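Local coordinates for exodeoxyribonuclease III (Archaeoglobus fulgidus, PDB 2VOA), which acts as an AP endonuclease that cuts DNA at abasic sites, and probably uses magnesium or manganese ions to do so, at residues R126-L131 with Y176-E181; V135-F140 with A222-A227; C233-K238 with D247-V252. The protein carries 1 engineered substitution. One frame throughout, in Å; residues are numbered along the deposited sequence.

Contact 1 (R126-L131 with Y176-E181); sequences RLYHYL and YKKILE
The ring of Tyr-128 carries Lys-178 CE over the centre of one face, 3.5 Å from the centroid and only 6° off the ring normal, a well-centred CH-pi contact. At its edge, in the ring plane, lie Ile-179 CA and the neighbouring imidazole atom His-129 CD2, while Tyr-128 CD1 in turn stands over the centre of the His-129 ring. The lysine chain is extended beyond CG and crosses the phenol at about a right angle. Its NZ stays over the same face, 4.5 Å from the Tyr-128 centroid, a cation-pi interaction; the ammonium also forms a salt bridge with Glu-125, whose carboxylate bonds to His-129 NE2 as well. In the alpha/beta sandwich of this DNase I-like fold, the segments lie on helices 115-134 and 170-180; here their local axes are nearly parallel, 10° apart and 9.3 Å from each other, and both pack on Trp-143 of strand 141-144. Between them sits Ile-179, whose branches divide the work: CD1 reaches Leu-127 CD2 at 3.9 Å, and CG2 meets Leu-131 CD1 at 3.7 Å. Ile-179 CG1 lies 4.0 Å from Tyr-128 CB. Tyr-128 CB points toward helix 170-180 and CG is anti to the backbone N (chi1 174°); CE2 of the ring lies 3.5 Å from Lys-178 O.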
loop_
_atom_site.group_PDB
_atom_site.type_symbol
_atom_site.label_atom_id
_atom_site.label_comp_id
_atom_site.label_asym_id
_atom_site.label_seq_id
_atom_site.Cartn_x
_atom_site.Cartn_y
_atom_site.Cartn_z
ATOM N N ARG A 126 -36.139 -2.584 11.616
ATOM C CA ARG A 126 -36.030 -4.047 11.610
ATOM C C ARG A 126 -35.165 -4.522 12.772
ATOM O O ARG A 126 -35.521 -5.493 13.444
ATOM C CB ARG A 126 -35.488 -4.543 10.270
ATOM C CG ARG A 126 -36.470 -4.350 9.113
ATOM C CD ARG A 126 -36.110 -5.282 7.971
ATOM N NE ARG A 126 -34.886 -4.894 7.273
ATOM C CZ ARG A 126 -34.061 -5.761 6.683
ATOM N NH1 ARG A 126 -34.318 -7.059 6.734
ATOM N NH2 ARG A 126 -32.981 -5.339 6.051
ATOM N N LEU A 127 -34.075 -3.799 13.036
ATOM C CA LEU A 127 -33.148 -4.175 14.110
ATOM C C LEU A 127 -33.855 -4.076 15.455
ATOM O O LEU A 127 -33.661 -4.924 16.335
ATOM C CB LEU A 127 -31.904 -3.280 14.083
ATOM C CG LEU A 127 -30.850 -3.641 15.125
ATOM C CD1 LEU A 127 -30.406 -5.084 14.946
ATOM C CD2 LEU A 127 -29.651 -2.714 14.981
ATOM N N TYR A 128 -34.673 -3.043 15.624
ATOM C CA TYR A 128 -35.509 -2.930 16.828
ATOM C C TYR A 128 -36.331 -4.200 17.091
ATOM O O TYR A 128 -36.263 -4.791 18.171
ATOM C CB TYR A 128 -36.450 -1.704 16.712
ATOM C CG TYR A 128 -37.450 -1.614 17.853
ATOM C CD1 TYR A 128 -38.748 -2.121 17.712
ATOM C CD2 TYR A 128 -37.086 -1.045 19.081
ATOM C CE1 TYR A 128 -39.666 -2.043 18.768
ATOM C CE2 TYR A 128 -37.994 -0.965 20.146
ATOM C CZ TYR A 128 -39.278 -1.478 19.974
ATOM O OH TYR A 128 -40.198 -1.416 20.995
ATOM N N HIS A 129 -37.081 -4.638 16.086
ATOM C CA HIS A 129 -37.946 -5.804 16.264
ATOM C C HIS A 129 -37.131 -7.081 16.464
ATOM O O HIS A 129 -37.503 -7.943 17.275
ATOM C CB HIS A 129 -38.948 -5.876 15.119
ATOM C CG HIS A 129 -39.936 -4.754 15.160
ATOM N ND1 HIS A 129 -40.876 -4.640 16.164
ATOM C CD2 HIS A 129 -40.101 -3.674 14.361
ATOM C CE1 HIS A 129 -41.600 -3.551 15.963
ATOM N NE2 HIS A 129 -41.146 -2.942 14.881
ATOM N N TYR A 130 -35.996 -7.157 15.775
ATOM C CA TYR A 130 -35.096 -8.307 15.884
ATOM C C TYR A 130 -34.553 -8.462 17.310
ATOM O O TYR A 130 -34.610 -9.563 17.897
ATOM C CB TYR A 130 -33.986 -8.211 14.831
ATOM C CG TYR A 130 -32.878 -9.239 14.969
ATOM C CD1 TYR A 130 -33.022 -10.542 14.490
ATOM C CD2 TYR A 130 -31.671 -8.893 15.586
ATOM C CE1 TYR A 130 -31.966 -11.486 14.624
ATOM C CE2 TYR A 130 -30.638 -9.820 15.728
ATOM C CZ TYR A 130 -30.787 -11.094 15.235
ATOM O OH TYR A 130 -29.752 -12.005 15.383
ATOM N N LEU A 131 -34.060 -7.364 17.880
ATOM C CA LEU A 131 -33.510 -7.389 19.244
ATOM C C LEU A 131 -34.590 -7.519 20.310
ATOM O O LEU A 131 -34.399 -8.222 21.293
ATOM C CB LEU A 131 -32.667 -6.154 19.495
ATOM C CG LEU A 131 -31.443 -6.089 18.568
ATOM C CD1 LEU A 131 -30.803 -4.715 18.719
ATOM C CD2 LEU A 131 -30.436 -7.230 18.804
ATOM N N TYR A 176 -32.541 4.977 16.291
ATOM C CA TYR A 176 -31.485 4.321 17.048
ATOM C C TYR A 176 -31.857 4.359 18.534
ATOM O O TYR A 176 -31.820 3.331 19.230
ATOM C CB TYR A 176 -30.174 5.051 16.775
ATOM C CG TYR A 176 -28.992 4.550 17.546
ATOM C CD1 TYR A 176 -28.437 3.305 17.276
ATOM C CD2 TYR A 176 -28.423 5.325 18.560
ATOM C CE1 TYR A 176 -27.336 2.838 17.965
ATOM C CE2 TYR A 176 -27.285 4.868 19.269
ATOM C CZ TYR A 176 -26.758 3.634 18.969
ATOM O OH TYR A 176 -25.663 3.164 19.644
ATOM N N LYS A 177 -32.267 5.527 19.006
ATOM C CA LYS A 177 -32.652 5.668 20.424
ATOM C C LYS A 177 -33.840 4.785 20.798
ATOM O O LYS A 177 -33.917 4.310 21.928
ATOM C CB LYS A 177 -32.890 7.122 20.784
ATOM C CG LYS A 177 -31.612 7.967 20.684
ATOM C CD LYS A 177 -32.003 9.440 20.736
ATOM C CE LYS A 177 -30.943 10.252 21.393
ATOM N NZ LYS A 177 -31.561 11.312 22.281
ATOM N N LYS A 178 -34.740 4.525 19.845
ATOM C CA LYS A 178 -35.846 3.600 20.074
ATOM C C LYS A 178 -35.341 2.211 20.486
ATOM O O LYS A 178 -35.925 1.555 21.364
ATOM C CB LYS A 178 -36.702 3.516 18.803
ATOM C CG LYS A 178 -37.898 2.588 18.895
ATOM C CD LYS A 178 -38.612 2.491 17.549
ATOM C CE LYS A 178 -39.656 1.391 17.561
ATOM N NZ LYS A 178 -40.638 1.488 16.455
ATOM N N ILE A 179 -34.241 1.780 19.875
ATOM C CA ILE A 179 -33.625 0.493 20.219
ATOM C C ILE A 179 -32.986 0.564 21.603
ATOM O O ILE A 179 -33.162 -0.345 22.408
ATOM C CB ILE A 179 -32.562 0.053 19.197
ATOM C CG1 ILE A 179 -33.108 0.154 17.743
ATOM C CG2 ILE A 179 -32.120 -1.386 19.497
ATOM C CD1 ILE A 179 -32.046 -0.140 16.610
ATOM N N LEU A 180 -32.254 1.633 21.892
ATOM C CA LEU A 180 -31.662 1.787 23.236
ATOM C C LEU A 180 -32.711 1.650 24.347
ATOM O O LEU A 180 -32.437 1.106 25.418
ATOM C CB LEU A 180 -30.976 3.156 23.370
ATOM C CG LEU A 180 -29.752 3.414 22.483
ATOM C CD1 LEU A 180 -28.975 4.645 22.997
ATOM C CD2 LEU A 180 -28.859 2.220 22.391
ATOM N N GLU A 181 -33.913 2.163 24.079
ATOM C CA GLU A 181 -34.995 2.173 25.065
ATOM C C GLU A 181 -35.463 0.766 25.457
ATOM O O GLU A 181 -36.190 0.597 26.446
ATOM C CB GLU A 181 -36.183 2.984 24.544
ATOM C CG GLU A 181 -36.014 4.485 24.640
ATOM C CD GLU A 181 -37.173 5.244 23.964
ATOM O OE1 GLU A 181 -38.176 4.608 23.544
ATOM O OE2 GLU A 181 -37.074 6.485 23.843
#

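Contact 2 (V135-F140 with A222-A227); sequences VDFRSF and ATPPLA
Thr-223 OG1 donates to Ser-139 O over 2.6 Å, the one hydrogen bond between the segments, with the donor in the carbonyl plane and a C=O...donor angle of 146°. The hydroxyl also bonds to Ala-141 N. The contact joins the ends of adjacent antiparallel strands: Thr-223 follows strand 218-222 at the N-cap position of helix 224-227, and the 135-140 loop leads from helix 115-134 into strand 141-144. A valine in place of Thr-223 would probably leave Ser-139 O without this donor, Ala-141 N without this acceptor and the Ser-139 end of the loop less firmly held. Asp-136 O accepts from both Ser-139 N and Ser-139 OG in a type I turn, and Asp-136 OD1 receives Arg-138 N in an Asx turn.

The apolar contacts form two groups, one round Phe-137 and one round Phe-140. With Thr-223 OG1 between the backbone N and the carbonyl carbon (chi1 51°), CG2 is anti to the carbonyl carbon and sits 3.9 Å from Phe-137 CD2 and 4.0 Å from Val-135 CG1, while Pro-224 CD approaches the edge of the Phe-137 ring. Val-135 CG1 lies over one face of that ring. Leu-226 CD1 stands over the centre of the Phe-140 ring, 4.2 Å from the centroid and 12° off the normal, in a CH-pi contact; Pro-225 CB lies in the ring plane, 3.8 Å from Phe-140 CE2.

Pro-225 CD comes within 3.3 Å of Phe-137 O. Both prolines offer the loop carbon, not N-H: a single hydroxyl supplies the hydrogen bond between the segments, and the remaining contacts are made by carbon atoms, some against carbonyl oxygens.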
loop_
_atom_site.group_PDB
_atom_site.type_symbol
_atom_site.label_atom_id
_atom_site.label_comp_id
_atom_site.label_asym_id
_atom_site.label_seq_id
_atom_site.Cartn_x
_atom_site.Cartn_y
_atom_site.Cartn_z
ATOM N N VAL A 135 -33.395 -10.773 22.298
ATOM C CA VAL A 135 -32.499 -10.449 23.427
ATOM C C VAL A 135 -33.151 -10.654 24.803
ATOM O O VAL A 135 -34.266 -10.178 25.060
ATOM C CB VAL A 135 -31.932 -9.018 23.329
ATOM C CG1 VAL A 135 -31.175 -8.650 24.622
ATOM C CG2 VAL A 135 -31.001 -8.895 22.135
ATOM N N ASP A 136 -32.440 -11.349 25.685
ATOM C CA ASP A 136 -32.916 -11.525 27.053
ATOM C C ASP A 136 -32.257 -10.424 27.870
ATOM O O ASP A 136 -31.046 -10.455 28.083
ATOM C CB ASP A 136 -32.547 -12.919 27.577
ATOM C CG ASP A 136 -32.943 -13.125 29.028
ATOM O OD1 ASP A 136 -33.505 -12.197 29.647
ATOM O OD2 ASP A 136 -32.729 -14.248 29.542
ATOM N N PHE A 137 -33.057 -9.452 28.315
ATOM C CA PHE A 137 -32.499 -8.283 29.003
ATOM C C PHE A 137 -32.134 -8.541 30.468
ATOM O O PHE A 137 -31.524 -7.691 31.106
ATOM C CB PHE A 137 -33.404 -7.054 28.830
ATOM C CG PHE A 137 -33.319 -6.460 27.456
ATOM C CD1 PHE A 137 -34.103 -6.954 26.414
ATOM C CD2 PHE A 137 -32.402 -5.445 27.192
ATOM C CE1 PHE A 137 -33.992 -6.414 25.134
ATOM C CE2 PHE A 137 -32.277 -4.920 25.929
ATOM C CZ PHE A 137 -33.070 -5.395 24.894
ATOM N N ARG A 138 -32.504 -9.713 30.974
ATOM C CA ARG A 138 -32.052 -10.198 32.282
ATOM C C ARG A 138 -30.795 -11.070 32.182
ATOM O O ARG A 138 -30.323 -11.607 33.205
ATOM C CB ARG A 138 -33.165 -10.992 32.987
ATOM C CG ARG A 138 -34.468 -10.239 33.129
ATOM C CD ARG A 138 -35.210 -10.683 34.386
ATOM N NE ARG A 138 -34.918 -9.786 35.508
ATOM C CZ ARG A 138 -34.894 -10.134 36.793
ATOM N NH1 ARG A 138 -35.130 -11.389 37.177
ATOM N NH2 ARG A 138 -34.616 -9.211 37.709
ATOM N N SER A 139 -30.297 -11.257 30.958
ATOM C CA SER A 139 -29.028 -11.965 30.717
ATOM C C SER A 139 -27.939 -10.974 30.333
ATOM O O SER A 139 -28.219 -9.801 30.075
ATOM C CB SER A 139 -29.167 -12.992 29.576
ATOM O OG SER A 139 -29.141 -12.382 28.273
ATOM N N PHE A 140 -26.700 -11.458 30.280
ATOM C CA PHE A 140 -25.598 -10.679 29.722
ATOM C C PHE A 140 -25.597 -10.733 28.197
ATOM O O PHE A 140 -25.384 -11.793 27.600
ATOM C CB PHE A 140 -24.243 -11.212 30.188
ATOM C CG PHE A 140 -23.954 -11.035 31.654
ATOM C CD1 PHE A 140 -22.822 -11.661 32.197
ATOM C CD2 PHE A 140 -24.752 -10.249 32.483
ATOM C CE1 PHE A 140 -22.497 -11.518 33.562
ATOM C CE2 PHE A 140 -24.443 -10.100 33.864
ATOM C CZ PHE A 140 -23.311 -10.749 34.400
ATOM N N ALA A 222 -24.778 -2.514 26.401
ATOM C CA ALA A 222 -24.865 -3.704 27.250
ATOM C C ALA A 222 -26.234 -3.782 27.930
ATOM O O ALA A 222 -26.850 -2.749 28.260
ATOM C CB ALA A 222 -23.745 -3.669 28.301
ATOM N N THR A 223 -26.723 -5.005 28.149
ATOM C CA THR A 223 -27.984 -5.172 28.863
ATOM C C THR A 223 -27.782 -4.713 30.303
ATOM O O THR A 223 -26.637 -4.635 30.758
ATOM C CB THR A 223 -28.421 -6.654 28.881
ATOM O OG1 THR A 223 -27.327 -7.473 29.334
ATOM C CG2 THR A 223 -28.903 -7.075 27.491
ATOM N N PRO A 224 -28.875 -4.354 31.014
ATOM C CA PRO A 224 -28.683 -3.794 32.368
ATOM C C PRO A 224 -27.763 -4.560 33.352
ATOM O O PRO A 224 -26.913 -3.916 33.965
ATOM C CB PRO A 224 -30.109 -3.611 32.911
ATOM C CG PRO A 224 -30.999 -3.561 31.661
ATOM C CD PRO A 224 -30.292 -4.387 30.601
ATOM N N PRO A 225 -27.892 -5.908 33.475
ATOM C CA PRO A 225 -27.072 -6.616 34.470
ATOM C C PRO A 225 -25.587 -6.617 34.100
ATOM O O PRO A 225 -24.740 -6.631 34.993
ATOM C CB PRO A 225 -27.618 -8.053 34.462
ATOM C CG PRO A 225 -28.627 -8.131 33.421
ATOM C CD PRO A 225 -28.758 -6.833 32.712
ATOM N N LEU A 226 -25.285 -6.608 32.807
ATOM C CA LEU A 226 -23.910 -6.498 32.350
ATOM C C LEU A 226 -23.381 -5.059 32.478
ATOM O O LEU A 226 -22.253 -4.834 32.948
ATOM C CB LEU A 226 -23.782 -7.021 30.922
ATOM C CG LEU A 226 -22.354 -7.003 30.378
ATOM C CD1 LEU A 226 -21.398 -7.790 31.336
ATOM C CD2 LEU A 226 -22.293 -7.554 28.955
ATOM N N ALA A 227 -24.210 -4.092 32.097
ATOM C CA ALA A 227 -23.853 -2.671 32.234
ATOM C C ALA A 227 -23.513 -2.303 33.678
ATOM O O ALA A 227 -22.588 -1.518 33.917
ATOM C CB ALA A 227 -24.984 -1.799 31.699
#

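Contact 3 (C233-K238 with D247-V252); sequences CYADIK and DHLPLV
Val-252 N donates to Tyr-234 O over 2.8 Å in the shortest bond between the segments, nearly straight at 163°, and Tyr-234 N returns a bond to Val-252 O at 2.9 Å. This reciprocal pair is an antiparallel hydrogen-bonded bridge joining strand 230-235, outermost in one of the two six-stranded sheets of the DNase I-like sandwich, to strand 251-255. Ala-235 and Leu-251 form the adjacent non-hydrogen-bonded pair, their CA atoms 4.4 Å apart. The pairing carries on past the strand end through Asp-236 N, which donates to Pro-250 O with an N-H...O angle of 166°. Beyond it the first chain turns away toward helix 238-241: Asp-236 OD2 accepts from Lys-238 N as a cap, and OD1 is held by Trp-22 NE1.

On the sheet face of Ala-235 and Leu-251, Leu-249 CD2 packs 3.9 Å from Ala-235 CB and 3.7 Å from Ile-237 CD1, the isoleucine and leucine lying side by side. Leu-249 directly follows Asp-247 and His-248, predicted metal ligands; His-248, the predicted proton acceptor, bonds through ND1 to Asp-218. On the opposite face, Tyr-234 CG sits between the backbone N and the carbonyl carbon (chi1 51°), and the ring lies beside Val-252. One face of the Tyr-234 ring receives Val-252 CB, offset toward the rim, with Tyr-234 CE1 3.7 Å from that atom.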
loop_
_atom_site.group_PDB
_atom_site.type_symbol
_atom_site.label_atom_id
_atom_site.label_comp_id
_atom_site.label_asym_id
_atom_site.label_seq_id
_atom_site.Cartn_x
_atom_site.Cartn_y
_atom_site.Cartn_z
ATOM N N CYS A 233 -14.517 2.217 30.007
ATOM C CA CYS A 233 -14.828 2.236 28.595
ATOM C C CYS A 233 -14.064 3.421 28.034
ATOM O O CYS A 233 -14.031 4.494 28.650
ATOM C CB CYS A 233 -16.323 2.393 28.355
ATOM S SG CYS A 233 -16.815 2.306 26.606
ATOM N N TYR A 234 -13.408 3.208 26.906
ATOM C CA TYR A 234 -12.582 4.251 26.308
ATOM C C TYR A 234 -12.329 3.951 24.838
ATOM O O TYR A 234 -12.455 2.803 24.397
ATOM C CB TYR A 234 -11.238 4.354 27.044
ATOM C CG TYR A 234 -10.522 3.020 27.201
ATOM C CD1 TYR A 234 -9.632 2.560 26.224
ATOM C CD2 TYR A 234 -10.750 2.209 28.331
ATOM C CE1 TYR A 234 -8.969 1.325 26.373
ATOM C CE2 TYR A 234 -10.106 0.975 28.485
ATOM C CZ TYR A 234 -9.210 0.543 27.514
ATOM O OH TYR A 234 -8.588 -0.678 27.703
ATOM N N ALA A 235 -11.980 4.998 24.093
ATOM C CA ALA A 235 -11.552 4.871 22.706
ATOM C C ALA A 235 -10.038 4.905 22.678
ATOM O O ALA A 235 -9.420 5.750 23.326
ATOM C CB ALA A 235 -12.152 5.995 21.823
ATOM N N ASP A 236 -9.439 3.985 21.941
ATOM C CA ASP A 236 -7.970 3.914 21.853
ATOM C C ASP A 236 -7.422 4.679 20.647
ATOM O O ASP A 236 -7.543 4.228 19.512
ATOM C CB ASP A 236 -7.533 2.443 21.824
ATOM C CG ASP A 236 -6.020 2.259 21.922
ATOM O OD1 ASP A 236 -5.594 1.075 21.941
ATOM O OD2 ASP A 236 -5.263 3.268 21.991
ATOM N N ILE A 237 -6.829 5.850 20.904
ATOM C CA ILE A 237 -6.296 6.709 19.838
ATOM C C ILE A 237 -5.007 6.157 19.184
ATOM O O ILE A 237 -4.659 6.521 18.046
ATOM C CB ILE A 237 -6.084 8.180 20.349
ATOM C CG1 ILE A 237 -5.852 9.177 19.190
ATOM C CG2 ILE A 237 -4.948 8.251 21.353
ATOM C CD1 ILE A 237 -7.000 9.305 18.233
ATOM N N LYS A 238 -4.285 5.293 19.899
ATOM C CA LYS A 238 -2.968 4.837 19.419
ATOM C C LYS A 238 -2.973 4.212 17.998
ATOM O O LYS A 238 -2.174 4.640 17.145
ATOM C CB LYS A 238 -2.278 3.925 20.445
ATOM C CG LYS A 238 -1.885 4.648 21.716
ATOM C CD LYS A 238 -1.150 3.722 22.673
ATOM C CE LYS A 238 -0.987 4.386 24.038
ATOM N NZ LYS A 238 -1.197 3.390 25.143
ATOM N N ASP A 247 -9.683 4.609 9.588
ATOM C CA ASP A 247 -10.243 5.917 9.954
ATOM C C ASP A 247 -10.977 5.886 11.307
ATOM O O ASP A 247 -11.154 6.933 11.934
ATOM C CB ASP A 247 -11.110 6.545 8.832
ATOM C CG ASP A 247 -12.083 5.561 8.178
ATOM O OD1 ASP A 247 -12.268 4.406 8.662
ATOM O OD2 ASP A 247 -12.720 5.981 7.179
ATOM N N HIS A 248 -11.371 4.694 11.763
ATOM C CA HIS A 248 -11.983 4.522 13.092
ATOM C C HIS A 248 -10.950 4.138 14.165
ATOM O O HIS A 248 -9.873 3.608 13.836
ATOM C CB HIS A 248 -13.083 3.453 13.034
ATOM C CG HIS A 248 -14.277 3.872 12.249
ATOM N ND1 HIS A 248 -15.507 4.106 12.838
ATOM C CD2 HIS A 248 -14.450 4.050 10.922
ATOM C CE1 HIS A 248 -16.371 4.457 11.905
ATOM N NE2 HIS A 248 -15.758 4.443 10.736
ATOM N N LEU A 249 -11.314 4.375 15.433
ATOM C CA LEU A 249 -10.562 3.921 16.614
ATOM C C LEU A 249 -11.276 2.700 17.244
ATOM O O LEU A 249 -12.517 2.633 17.210
ATOM C CB LEU A 249 -10.579 5.018 17.700
ATOM C CG LEU A 249 -9.744 6.288 17.611
ATOM C CD1 LEU A 249 -10.210 7.195 16.475
ATOM C CD2 LEU A 249 -9.821 7.020 18.932
ATOM N N PRO A 250 -10.520 1.752 17.855
ATOM C CA PRO A 250 -11.226 0.764 18.683
ATOM C C PRO A 250 -11.924 1.424 19.875
ATOM O O PRO A 250 -11.396 2.392 20.466
ATOM C CB PRO A 250 -10.087 -0.134 19.223
ATOM C CG PRO A 250 -9.013 0.003 18.230
ATOM C CD PRO A 250 -9.070 1.473 17.837
ATOM N N LEU A 251 -13.092 0.898 20.221
ATOM C CA LEU A 251 -13.803 1.302 21.420
ATOM C C LEU A 251 -13.781 0.064 22.330
ATOM O O LEU A 251 -14.091 -1.045 21.860
ATOM C CB LEU A 251 -15.236 1.751 21.086
ATOM C CG LEU A 251 -16.088 2.206 22.274
ATOM C CD1 LEU A 251 -15.517 3.494 22.888
ATOM C CD2 LEU A 251 -17.565 2.373 21.833
ATOM N N VAL A 252 -13.356 0.257 23.583
ATOM C CA VAL A 252 -13.075 -0.848 24.524
ATOM C C VAL A 252 -13.945 -0.682 25.767
ATOM O O VAL A 252 -14.077 0.436 26.281
ATOM C CB VAL A 252 -11.575 -0.869 24.953
ATOM C CG1 VAL A 252 -11.257 -2.098 25.831
ATOM C CG2 VAL A 252 -10.651 -0.833 23.721
#

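Overall arrangement
Contacts 1 and 2 are neighbours, their centres about 15 Å apart, and they touch where Leu-131 O lies 4.3 Å from Phe-137 CE1: helix 115-134 supplies one half of contact 1 and then runs into the loop of contact 2. Contact 3 is more remote, its centre about 24 Å from that of contact 1 and about 23 Å from that of contact 2. Helix 224-227 is followed in the chain by strand 230-235; in addition, the Leu-226 side chain touches Phe-255 of strand 251-255. The nearest atoms to the bound nucleic acid are about 5 Å away in contact 3, about 14 Å in contact 1 and about 23 Å in contact 2; contact 3 alone contains predicted active-site residues.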